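PDB 5AH5: leucine--tRNA ligase from Agrobacterium radiobacter, which probably joins L-leucine to its cognate tRNA(Leu) at the expense of ATP, as a class I aminoacyl-tRNA synthetase that confers resistance to toxic moiety 84. Local coordinates for residues Leu201-Ser206 with Glu551-Phe556; Ala260-Ile265 with Ser285-Ser290. One frame throughout, in Å; residues are numbered along the deposited sequence.

Contact 1: residues Leu201-Ser206 with Glu551-Phe556; sequences LDDLES and EFDEPF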
loop_
_atom_site.group_PDB
_atom_site.type_symbol
_atom_site.label_atom_id
_atom_site.label_comp_id
_atom_site.label_asym_id
_atom_site.label_seq_id
_atom_site.Cartn_x
_atom_site.Cartn_y
_atom_site.Cartn_z
ATOM N N LEU B 201 -7.211 -10.840 10.369
ATOM C CA LEU B 201 -8.427 -11.089 9.620
ATOM C C LEU B 201 -9.577 -10.208 10.143
ATOM O O LEU B 201 -10.142 -9.450 9.390
ATOM C CB LEU B 201 -8.778 -12.575 9.717
ATOM C CG LEU B 201 -9.965 -13.087 8.925
ATOM C CD1 LEU B 201 -9.895 -12.658 7.459
ATOM C CD2 LEU B 201 -10.028 -14.599 9.057
ATOM N N ASP B 202 -9.865 -10.264 11.444
ATOM C CA ASP B 202 -10.958 -9.479 12.031
ATOM C C ASP B 202 -10.756 -7.942 12.014
ATOM O O ASP B 202 -11.755 -7.190 11.939
ATOM C CB ASP B 202 -11.244 -9.944 13.469
ATOM C CG ASP B 202 -11.594 -11.469 13.572
ATOM O OD1 ASP B 202 -11.870 -12.121 12.539
ATOM O OD2 ASP B 202 -11.565 -12.007 14.712
ATOM N N ASP B 203 -9.506 -7.461 12.120
ATOM C CA ASP B 203 -9.268 -6.021 12.132
ATOM C C ASP B 203 -9.395 -5.397 10.748
ATOM O O ASP B 203 -9.461 -4.183 10.660
ATOM C CB ASP B 203 -7.927 -5.625 12.777
ATOM C CG ASP B 203 -7.810 -6.061 14.236
ATOM O OD1 ASP B 203 -8.844 -6.421 14.862
ATOM O OD2 ASP B 203 -6.653 -6.059 14.757
ATOM N N LEU B 204 -9.451 -6.202 9.679
ATOM C CA LEU B 204 -9.871 -5.705 8.365
ATOM C C LEU B 204 -11.231 -4.982 8.356
ATOM O O LEU B 204 -11.408 -4.021 7.588
ATOM C CB LEU B 204 -9.922 -6.816 7.326
ATOM C CG LEU B 204 -8.531 -7.367 6.957
ATOM C CD1 LEU B 204 -8.672 -8.711 6.305
ATOM C CD2 LEU B 204 -7.771 -6.435 6.071
ATOM N N GLU B 205 -12.176 -5.439 9.176
ATOM C CA GLU B 205 -13.488 -4.777 9.266
ATOM C C GLU B 205 -13.367 -3.302 9.713
ATOM O O GLU B 205 -14.172 -2.490 9.294
ATOM C CB GLU B 205 -14.441 -5.531 10.205
ATOM C CG GLU B 205 -14.975 -6.856 9.651
ATOM C CD GLU B 205 -15.754 -7.679 10.699
ATOM O OE1 GLU B 205 -16.845 -7.234 11.172
ATOM O OE2 GLU B 205 -15.276 -8.787 11.051
ATOM N N SER B 206 -12.356 -2.958 10.520
ATOM C CA SER B 206 -12.175 -1.580 10.989
ATOM C C SER B 206 -11.437 -0.636 9.997
ATOM O O SER B 206 -11.432 0.576 10.211
ATOM C CB SER B 206 -11.486 -1.564 12.359
ATOM O OG SER B 206 -10.106 -1.910 12.266
ATOM N N GLU B 551 1.478 2.502 20.725
ATOM C CA GLU B 551 0.142 2.340 21.347
ATOM C C GLU B 551 -1.004 2.159 20.349
ATOM O O GLU B 551 -2.169 2.131 20.741
ATOM C CB GLU B 551 -0.128 3.514 22.302
ATOM C CG GLU B 551 0.536 3.315 23.687
ATOM C CD GLU B 551 0.690 4.591 24.545
ATOM O OE1 GLU B 551 0.279 5.712 24.134
ATOM O OE2 GLU B 551 1.237 4.477 25.664
ATOM N N PHE B 552 -0.678 1.986 19.075
ATOM C CA PHE B 552 -1.695 1.828 18.021
ATOM C C PHE B 552 -1.465 0.494 17.361
ATOM O O PHE B 552 -0.383 -0.086 17.465
ATOM C CB PHE B 552 -1.660 2.993 17.018
ATOM C CG PHE B 552 -0.317 3.218 16.415
ATOM C CD1 PHE B 552 0.628 4.002 17.067
ATOM C CD2 PHE B 552 0.034 2.578 15.233
ATOM C CE1 PHE B 552 1.872 4.213 16.514
ATOM C CE2 PHE B 552 1.297 2.738 14.704
ATOM C CZ PHE B 552 2.223 3.559 15.342
ATOM N N ASP B 553 -2.482 0.007 16.685
ATOM C CA ASP B 553 -2.582 -1.386 16.291
ATOM C C ASP B 553 -2.608 -1.558 14.795
ATOM O O ASP B 553 -2.634 -2.690 14.314
ATOM C CB ASP B 553 -3.889 -1.968 16.888
ATOM C CG ASP B 553 -3.824 -3.464 17.093
ATOM O OD1 ASP B 553 -2.890 -3.919 17.792
ATOM O OD2 ASP B 553 -4.690 -4.193 16.600
ATOM N N GLU B 554 -2.641 -0.456 14.047
ATOM C CA GLU B 554 -2.720 -0.512 12.587
ATOM C C GLU B 554 -1.859 0.569 12.063
ATOM O O GLU B 554 -1.949 1.665 12.571
ATOM C CB GLU B 554 -4.153 -0.300 12.047
ATOM C CG GLU B 554 -5.005 -1.539 12.213
ATOM C CD GLU B 554 -4.716 -2.653 11.201
ATOM O OE1 GLU B 554 -4.116 -2.425 10.109
ATOM O OE2 GLU B 554 -5.139 -3.780 11.490
ATOM N N PRO B 555 -1.002 0.265 11.063
ATOM C CA PRO B 555 -0.021 1.246 10.632
ATOM C C PRO B 555 -0.551 2.373 9.809
ATOM O O PRO B 555 0.061 3.438 9.822
ATOM C CB PRO B 555 0.924 0.407 9.737
ATOM C CG PRO B 555 0.073 -0.737 9.292
ATOM C CD PRO B 555 -0.732 -1.048 10.485
ATOM N N PHE B 556 -1.571 2.105 8.979
ATOM C CA PHE B 556 -1.953 3.044 7.924
ATOM C C PHE B 556 -3.505 3.262 7.951
ATOM O O PHE B 556 -4.272 2.315 7.857
ATOM C CB PHE B 556 -1.504 2.542 6.546
ATOM C CG PHE B 556 -0.075 1.995 6.495
ATOM C CD1 PHE B 556 1.006 2.822 6.701
ATOM C CD2 PHE B 556 0.173 0.658 6.120
ATOM C CE1 PHE B 556 2.320 2.306 6.643
ATOM C CE2 PHE B 556 1.473 0.162 6.019
ATOM C CZ PHE B 556 2.544 0.989 6.337
#
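Asp203, just along the chain from helix 197-202, reaches toward Asp553 and Glu554, in the loop that leads into strand 556-560, an outermost strand of the parallel sheet in the Rossmann-type class I catalytic domain. The close part is a cluster of three acidic side chains around one lysine. OD2 of Asp203 stands 3.3 Å from OD2 of Asp553; the two side chains cross at about a right angle, their carboxylate planes 66° apart. The two oxygens are not hydrogen-bonded to each other; their closeness is probably made possible by Lys542 of helix 533-546, whose NZ makes salt bridges with both and with OE2 of Glu554. Arg538 also pairs with that OE2, and His545 bonds to OD1 of Asp553, so the like charges are probably well offset. Glu554 is bent at chi2 (-76°), its OE2 lying 3.6 Å from CB of Asp203. The contact thins toward Ser206, an exposed residue whose side chain comes no nearer than 5.1 Å to residues 551-556. Its hydroxyl instead turns back within its own segment: Ser206 OG donates to Asp203 O at 2.9 Å, in the carbonyl plane and on a lone pair.

Contact 2: residues Ala260-Ile265 with Ser285-Ser290; sequences APEHTI and SILVLS
A type I beta turn from Ala260 to His263, closed by His263 N to Ala260 O at 2.8 Å, faces residues 285-287 of helix 277-287, and the two backbones come nearest at Pro261 and Leu287, whose CA atoms are 6.9 Å apart. Pro261 sits at the second position of the turn and aims its ring at the helix. Two neighbouring side chains receive it: the ring's CB touches CD2 of Leu287 at 3.8 Å, while CG meets the CG2 branch of Ile286 at 3.9 Å. Ile286 holds CG2 anti to its backbone N, and this is the branch that faces the proline; the longer CG1 arm leads away from the turn. Leu287 does the reverse: its CD2 branch comes nearer to the turn than the start of the side chain would suggest. CD2 is therefore shared between Pro261 and Glu262, lying 3.3 Å from OE1 of Glu262 and 3.8 Å from its CB. Glu262 folds around this methyl through a sharp bend at chi2 (-97°), and its other oxygen, OE2, forms a salt bridge with Arg294, which helps to fix the carboxylate beside the leucine. Tyr153 of strand 153-157 touches both Glu262 and Leu287 and borders the contact. No hydrogen bond crosses between the segments. This is largely apolar packing of a beta turn against a helix, here joining the turn after strand 257-259 to helix 277-287 within the leucyl-tRNA synthetase editing domain.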
loop_
_atom_site.group_PDB
_atom_site.type_symbol
_atom_site.label_atom_id
_atom_site.label_comp_id
_atom_site.label_asym_id
_atom_site.label_seq_id
_atom_site.Cartn_x
_atom_site.Cartn_y
_atom_site.Cartn_z
ATOM N N ALA B 260 -0.626 -36.996 3.542
ATOM C CA ALA B 260 0.341 -36.195 2.812
ATOM C C ALA B 260 1.767 -36.778 2.988
ATOM O O ALA B 260 2.230 -36.936 4.138
ATOM C CB ALA B 260 0.299 -34.741 3.287
ATOM N N PRO B 261 2.480 -37.035 1.860
ATOM C CA PRO B 261 3.867 -37.516 1.816
ATOM C C PRO B 261 4.854 -36.889 2.799
ATOM O O PRO B 261 5.847 -37.528 3.145
ATOM C CB PRO B 261 4.304 -37.166 0.387
ATOM C CG PRO B 261 3.066 -37.246 -0.421
ATOM C CD PRO B 261 1.908 -36.979 0.498
ATOM N N GLU B 262 4.575 -35.652 3.219
ATOM C CA GLU B 262 5.436 -34.878 4.129
ATOM C C GLU B 262 4.977 -34.898 5.602
ATOM O O GLU B 262 5.582 -34.216 6.430
ATOM C CB GLU B 262 5.605 -33.417 3.613
ATOM C CG GLU B 262 4.350 -32.721 3.071
ATOM C CD GLU B 262 4.209 -32.775 1.549
ATOM O OE1 GLU B 262 4.992 -32.114 0.855
ATOM O OE2 GLU B 262 3.282 -33.427 1.012
ATOM N N HIS B 263 3.955 -35.698 5.935
ATOM C CA HIS B 263 3.371 -35.714 7.295
ATOM C C HIS B 263 4.329 -36.307 8.337
ATOM O O HIS B 263 5.003 -37.292 8.042
ATOM C CB HIS B 263 2.042 -36.495 7.283
ATOM C CG HIS B 263 1.183 -36.269 8.490
ATOM N ND1 HIS B 263 0.357 -37.242 9.005
ATOM C CD2 HIS B 263 1.006 -35.176 9.271
ATOM C CE1 HIS B 263 -0.289 -36.763 10.052
ATOM N NE2 HIS B 263 0.089 -35.512 10.237
ATOM N N THR B 264 4.367 -35.709 9.539
ATOM C CA THR B 264 5.313 -36.074 10.619
ATOM C C THR B 264 5.326 -37.579 10.881
ATOM O O THR B 264 6.368 -38.228 10.789
ATOM C CB THR B 264 4.981 -35.357 11.964
ATOM O OG1 THR B 264 4.758 -33.966 11.734
ATOM C CG2 THR B 264 6.113 -35.508 12.992
ATOM N N ILE B 265 4.150 -38.115 11.199
ATOM C CA ILE B 265 3.994 -39.524 11.503
ATOM C C ILE B 265 4.045 -40.291 10.193
ATOM O O ILE B 265 3.044 -40.444 9.498
ATOM C CB ILE B 265 2.689 -39.819 12.293
ATOM C CG1 ILE B 265 2.792 -39.212 13.700
ATOM C CG2 ILE B 265 2.428 -41.323 12.401
ATOM C CD1 ILE B 265 1.471 -39.097 14.436
ATOM N N SER B 285 9.620 -39.353 -4.207
ATOM C CA SER B 285 9.249 -39.043 -5.605
ATOM C C SER B 285 8.196 -37.940 -5.754
ATOM O O SER B 285 8.154 -37.296 -6.806
ATOM C CB SER B 285 8.755 -40.289 -6.362
ATOM O OG SER B 285 7.373 -40.547 -6.126
ATOM N N ILE B 286 7.312 -37.788 -4.757
ATOM C CA ILE B 286 6.338 -36.680 -4.730
ATOM C C ILE B 286 7.033 -35.424 -4.198
ATOM O O ILE B 286 6.988 -34.376 -4.849
ATOM C CB ILE B 286 5.084 -36.988 -3.885
ATOM C CG1 ILE B 286 4.331 -38.200 -4.445
ATOM C CG2 ILE B 286 4.144 -35.775 -3.843
ATOM C CD1 ILE B 286 3.802 -38.032 -5.862
ATOM N N LEU B 287 7.713 -35.569 -3.058
ATOM C CA LEU B 287 8.458 -34.472 -2.405
ATOM C C LEU B 287 9.525 -33.797 -3.271
ATOM O O LEU B 287 9.839 -32.652 -3.045
ATOM C CB LEU B 287 9.117 -34.940 -1.102
ATOM C CG LEU B 287 8.207 -35.543 -0.029
ATOM C CD1 LEU B 287 9.038 -35.944 1.180
ATOM C CD2 LEU B 287 7.110 -34.588 0.377
ATOM N N VAL B 288 10.076 -34.507 -4.243
ATOM C CA VAL B 288 10.972 -33.918 -5.252
ATOM C C VAL B 288 10.269 -32.956 -6.247
ATOM O O VAL B 288 10.918 -32.196 -6.946
ATOM C CB VAL B 288 11.769 -35.064 -5.967
ATOM C CG1 VAL B 288 12.177 -34.757 -7.410
ATOM C CG2 VAL B 288 13.009 -35.395 -5.146
ATOM N N LEU B 289 8.946 -32.985 -6.325
ATOM C CA LEU B 289 8.237 -32.204 -7.342
ATOM C C LEU B 289 8.210 -30.726 -6.987
ATOM O O LEU B 289 8.152 -30.373 -5.816
ATOM C CB LEU B 289 6.805 -32.723 -7.511
ATOM C CG LEU B 289 6.728 -34.180 -8.011
ATOM C CD1 LEU B 289 5.276 -34.634 -7.987
ATOM C CD2 LEU B 289 7.366 -34.319 -9.395
ATOM N N SER B 290 8.244 -29.891 -8.014
ATOM C CA SER B 290 8.041 -28.465 -7.859
ATOM C C SER B 290 6.613 -28.219 -7.288
ATOM O O SER B 290 5.789 -29.124 -7.289
ATOM C CB SER B 290 8.328 -27.739 -9.187
ATOM O OG SER B 290 7.274 -27.902 -10.095
#

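Overall arrangement
From the N terminus, the chain passes the HIGH region and reaches residues 201-206, where contact 1 opens. Further along, within the editing domain, contact 2 closes a short loop, with only 19 residues between its segments, some of them not modelled. The chain continues through the zinc site of Cys432, Cys435, Cys473 and Cys476 before residues 551-556 close contact 1 across 344 residues. The small loop thus lies wholly within the large one, without crossing. Contact 1 ties the region of helix 197-202 to the loop before strand 556-560 of the catalytic domain; contact 2 joins the turn after strand 257-259 to helix 277-287. Their centres are 37 Å apart.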